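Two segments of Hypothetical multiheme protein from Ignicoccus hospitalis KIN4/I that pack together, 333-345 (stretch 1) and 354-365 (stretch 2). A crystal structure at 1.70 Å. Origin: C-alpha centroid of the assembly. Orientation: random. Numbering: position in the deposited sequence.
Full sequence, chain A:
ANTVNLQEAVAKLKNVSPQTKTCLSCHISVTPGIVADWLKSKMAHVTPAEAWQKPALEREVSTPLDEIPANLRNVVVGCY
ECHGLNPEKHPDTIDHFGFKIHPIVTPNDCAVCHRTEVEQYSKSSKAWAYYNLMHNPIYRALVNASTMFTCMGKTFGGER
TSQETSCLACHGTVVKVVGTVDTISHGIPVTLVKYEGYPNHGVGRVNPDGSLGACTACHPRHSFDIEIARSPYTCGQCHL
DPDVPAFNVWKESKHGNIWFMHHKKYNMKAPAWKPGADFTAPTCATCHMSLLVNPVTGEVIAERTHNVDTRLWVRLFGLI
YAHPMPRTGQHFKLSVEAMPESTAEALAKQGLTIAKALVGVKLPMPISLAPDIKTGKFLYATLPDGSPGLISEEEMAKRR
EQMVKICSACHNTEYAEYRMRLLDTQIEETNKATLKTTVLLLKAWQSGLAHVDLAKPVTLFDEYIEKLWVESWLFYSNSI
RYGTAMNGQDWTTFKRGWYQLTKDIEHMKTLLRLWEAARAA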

# COMPACT_ATOMS: atom_id res chain seq x y z
N LYS A 333 -29.78 5.55 -17.07
CA LYS A 333 -30.92 5.33 -17.97
C LYS A 333 -31.25 3.85 -18.17
O LYS A 333 -32.23 3.51 -18.83
N LEU A 334 -30.42 2.98 -17.61
CA LEU A 334 -30.63 1.54 -17.74
C LEU A 334 -31.78 1.09 -16.85
O LEU A 334 -31.96 1.62 -15.75
N SER A 335 -32.55 0.11 -17.32
CA SER A 335 -33.64 -0.44 -16.53
C SER A 335 -33.78 -1.94 -16.81
O SER A 335 -33.87 -2.34 -17.96
N VAL A 336 -33.80 -2.75 -15.75
CA VAL A 336 -33.86 -4.20 -15.91
C VAL A 336 -35.00 -4.79 -15.06
O VAL A 336 -35.33 -4.27 -14.00
N GLU A 337 -35.62 -5.86 -15.54
CA GLU A 337 -36.51 -6.66 -14.70
C GLU A 337 -35.68 -7.30 -13.58
O GLU A 337 -34.68 -7.97 -13.84
N ALA A 338 -36.10 -7.10 -12.33
CA ALA A 338 -35.27 -7.46 -11.18
C ALA A 338 -35.26 -8.96 -10.87
O ALA A 338 -34.22 -9.52 -10.54
N MET A 339 -36.42 -9.59 -10.97
CA MET A 339 -36.59 -10.96 -10.50
C MET A 339 -37.51 -11.76 -11.42
O MET A 339 -38.70 -11.48 -11.51
N PRO A 340 -36.95 -12.75 -12.12
CA PRO A 340 -37.79 -13.62 -12.96
C PRO A 340 -38.79 -14.38 -12.08
O PRO A 340 -38.42 -14.80 -10.99
N GLU A 341 -40.02 -14.55 -12.55
CA GLU A 341 -41.06 -15.19 -11.75
C GLU A 341 -40.77 -16.67 -11.46
O GLU A 341 -41.19 -17.20 -10.42
N SER A 342 -40.07 -17.34 -12.37
CA SER A 342 -39.77 -18.76 -12.17
C SER A 342 -38.77 -18.91 -11.04
O SER A 342 -38.81 -19.88 -10.28
N THR A 343 -37.86 -17.95 -10.92
CA THR A 343 -36.89 -17.96 -9.84
C THR A 343 -37.57 -17.61 -8.52
O THR A 343 -37.31 -18.24 -7.50
N ALA A 344 -38.45 -16.61 -8.55
CA ALA A 344 -39.18 -16.20 -7.36
C ALA A 344 -40.04 -17.33 -6.81
O ALA A 344 -40.15 -17.52 -5.60
N GLU A 345 -40.65 -18.09 -7.72
CA GLU A 345 -41.48 -19.23 -7.33
C GLU A 345 -40.64 -20.31 -6.65
O GLU A 345 -41.05 -20.89 -5.65
N ILE A 354 -40.17 -13.43 0.14
CA ILE A 354 -39.87 -12.03 -0.12
C ILE A 354 -39.64 -11.75 -1.61
O ILE A 354 -40.07 -10.71 -2.12
N ALA A 355 -39.01 -12.69 -2.29
CA ALA A 355 -38.72 -12.54 -3.72
C ALA A 355 -39.99 -12.28 -4.55
O ALA A 355 -39.91 -11.72 -5.64
N LYS A 356 -41.14 -12.68 -4.02
CA LYS A 356 -42.41 -12.46 -4.69
C LYS A 356 -42.68 -10.99 -4.96
O LYS A 356 -43.26 -10.63 -5.99
N ALA A 357 -42.27 -10.13 -4.04
CA ALA A 357 -42.51 -8.69 -4.14
C ALA A 357 -41.63 -8.02 -5.20
O ALA A 357 -41.77 -6.82 -5.45
N LEU A 358 -40.73 -8.78 -5.81
CA LEU A 358 -39.83 -8.24 -6.82
C LEU A 358 -40.24 -8.61 -8.25
O LEU A 358 -39.70 -8.08 -9.22
N VAL A 359 -41.20 -9.52 -8.37
CA VAL A 359 -41.65 -9.95 -9.69
C VAL A 359 -42.33 -8.78 -10.39
O VAL A 359 -43.25 -8.17 -9.85
N GLY A 360 -41.86 -8.46 -11.59
CA GLY A 360 -42.42 -7.36 -12.36
C GLY A 360 -41.89 -5.99 -11.96
O GLY A 360 -42.29 -4.98 -12.52
N VAL A 361 -40.98 -5.96 -11.00
CA VAL A 361 -40.36 -4.70 -10.60
C VAL A 361 -39.16 -4.40 -11.49
O VAL A 361 -38.36 -5.29 -11.79
N LYS A 362 -39.05 -3.15 -11.93
CA LYS A 362 -37.90 -2.70 -12.71
C LYS A 362 -36.93 -1.99 -11.78
O LYS A 362 -37.35 -1.19 -10.95
N LEU A 363 -35.64 -2.29 -11.91
CA LEU A 363 -34.63 -1.59 -11.14
C LEU A 363 -33.68 -0.88 -12.10
O LEU A 363 -33.47 -1.35 -13.22
N PRO A 364 -33.10 0.26 -11.67
CA PRO A 364 -32.11 0.94 -12.51
C PRO A 364 -30.73 0.30 -12.37
O PRO A 364 -29.82 0.86 -11.77
N MET A 365 -30.61 -0.90 -12.92
CA MET A 365 -29.38 -1.68 -12.85
C MET A 365 -29.17 -2.35 -14.20
O MET A 365 -30.11 -2.43 -14.99

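The contact opens with backbone rather than side chains. Lys333 points away, its amine satisfied elsewhere in the structure, and the CA-to-CB bond of Leu334 (m, t) points sideways while its O receives a CA-H...O contact from Pro364 CA at 3.3 Å. Ser335, chi1 t, points away as well, yet its OG lies 3.6 Å from Lys362 CB.

At Val336 a short antiparallel ladder takes over: Val336 N to Leu363 O and Leu363 N to Val336 O are both 2.9 Å and nearly straight, so this pair fixes the register. Val336 (p) and Leu363 (m, t) share one face of the sheet, where Val336 CG1 sits 4.1 Å from Met365 CB and 3.3 Å from Met365 O. The other face carries Glu337 and Lys362, both exposed. Lys362 (m, m, t, m) folds back so that its CD lies 3.9 Å from Glu337 N, and its NZ comes no nearer the glutamate side chain than 4.2 Å, to Glu337 CG; the aliphatic part of the lysine does the packing here.

Ala338 points toward stretch 2. Its N donates to Val361 O at 2.9 Å, extending the backbone pairing, and its small CB meets Leu363 CD1 at 3.6 Å. Met339 follows with the largest covered area in the contact. With chi1 t and then p, p, it lays its CB 3.6 Å from Leu358 CB (Leu358 is m, t) and brings its CE to 4.2 Å from Ala355 CB, so one flexible chain spans a 3-10 turn of stretch 2. Where the backbones separate, a water bridges them, donating to Met339 O at 2.6 Å and accepting from Gly360 N at 2.9 Å. Gly360 belongs to the type II turn from Leu358 to Val361, and its backbone angles would jam a CB against the preceding carbonyl.

Pro340 sits at the N-cap position, right before the helix, and its CA-to-CB bond points away. From Glu341, whose CB touches Val359 CG1 at 3.6 Å, contacts come from one side of the helix: Ser342 and Thr343 make none, and Ala344 points in. Its CB reaches Val359 CG2 at 3.6 Å (Val359 is t) and Ala355 CB at 4.2 Å, and this alanine pairing accompanies a close backbone approach, 5.2 Å from Ala344 CA to Ala355 CA.

Glu345 and Lys356 close the contact. Both start away, but their ends come nearer, Glu345 with chi1 off-well at -139° and chi2 p, Lys356 with m, m and then off-well chi3 and chi4, to form a salt bridge with a very short 2.5 Å between Glu345 OE1 and Lys356 NZ.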

# COMPACT_ATOMS: atom_id res chain seq x y z
CB LYS A 333 -30.66 5.98 -19.32
CG LYS A 333 -30.67 7.50 -19.26
CD LYS A 333 -30.53 8.11 -20.64
CE LYS A 333 -30.77 9.62 -20.59
NZ LYS A 333 -30.76 10.20 -21.95
CB LEU A 334 -29.35 0.78 -17.35
CG LEU A 334 -28.12 0.98 -18.24
CD1 LEU A 334 -26.92 0.27 -17.63
CD2 LEU A 334 -28.38 0.46 -19.67
CB SER A 335 -34.96 0.26 -16.85
OG SER A 335 -36.02 -0.29 -16.10
CB VAL A 336 -32.50 -4.86 -15.52
CG1 VAL A 336 -32.22 -4.73 -14.02
CG2 VAL A 336 -32.45 -6.32 -15.96
CB GLU A 337 -37.21 -7.74 -15.52
CG GLU A 337 -38.72 -7.60 -15.57
CD GLU A 337 -39.36 -8.60 -16.51
OE1 GLU A 337 -38.66 -9.07 -17.44
OE2 GLU A 337 -40.55 -8.91 -16.33
CB ALA A 338 -35.71 -6.67 -9.96
CB MET A 339 -37.19 -10.95 -9.09
CG MET A 339 -37.54 -12.32 -8.54
SD MET A 339 -36.09 -13.32 -8.14
CE MET A 339 -35.23 -12.22 -7.01
CB PRO A 340 -36.78 -14.58 -13.60
CG PRO A 340 -35.48 -13.84 -13.56
CD PRO A 340 -35.51 -13.05 -12.28
CB GLU A 341 -42.43 -15.04 -12.40
CG GLU A 341 -43.58 -15.60 -11.56
CD GLU A 341 -44.54 -16.47 -12.35
OE1 GLU A 341 -44.76 -16.18 -13.54
OE2 GLU A 341 -45.08 -17.44 -11.77
CB SER A 342 -39.24 -19.39 -13.46
OG SER A 342 -37.86 -19.13 -13.62
CB THR A 343 -35.73 -16.99 -10.12
OG1 THR A 343 -35.05 -17.40 -11.31
CG2 THR A 343 -34.75 -16.99 -8.96
CB ALA A 344 -40.05 -14.98 -7.66
CB GLU A 345 -42.20 -19.81 -8.54
CG GLU A 345 -43.64 -20.19 -8.25
CD GLU A 345 -44.40 -19.07 -7.56
OE1 GLU A 345 -44.53 -17.98 -8.16
OE2 GLU A 345 -44.87 -19.29 -6.42
CB ILE A 354 -38.65 -11.56 0.70
CG1 ILE A 354 -39.07 -11.35 2.16
CG2 ILE A 354 -38.06 -10.27 0.15
CD1 ILE A 354 -38.15 -10.45 2.93
CB ALA A 355 -37.99 -13.75 -4.24
CB LYS A 356 -43.55 -13.03 -3.84
CG LYS A 356 -43.56 -14.53 -3.76
CD LYS A 356 -43.71 -15.10 -5.15
CE LYS A 356 -44.51 -16.38 -5.11
NZ LYS A 356 -45.31 -16.49 -6.35
CB ALA A 357 -42.32 -8.03 -2.79
CB LEU A 358 -38.40 -8.70 -6.55
CG LEU A 358 -37.66 -7.91 -5.47
CD1 LEU A 358 -36.27 -8.47 -5.26
CD2 LEU A 358 -37.60 -6.43 -5.85
CB VAL A 359 -42.61 -11.14 -9.59
CG1 VAL A 359 -42.86 -11.73 -10.97
CG2 VAL A 359 -42.04 -12.18 -8.65
CB VAL A 361 -39.93 -4.73 -9.12
CG1 VAL A 361 -39.28 -3.42 -8.72
CG2 VAL A 361 -41.12 -5.04 -8.23
CB LYS A 362 -38.34 -1.73 -13.80
CG LYS A 362 -39.28 -2.32 -14.84
CD LYS A 362 -38.54 -3.25 -15.77
CE LYS A 362 -39.34 -3.51 -17.04
NZ LYS A 362 -40.70 -4.02 -16.72
CB LEU A 363 -33.85 -2.59 -10.25
CG LEU A 363 -34.69 -3.20 -9.12
CD1 LEU A 363 -33.86 -4.13 -8.25
CD2 LEU A 363 -35.32 -2.10 -8.27
CB PRO A 364 -32.11 2.37 -11.95
CG PRO A 364 -32.46 2.20 -10.52
CD PRO A 364 -33.40 1.01 -10.44
CB MET A 365 -29.49 -2.71 -11.73
CG MET A 365 -29.38 -2.08 -10.34
SD MET A 365 -29.94 -3.20 -9.05
CE MET A 365 -28.53 -4.29 -8.93
O HOH W 1 -40.47 -10.48 -13.06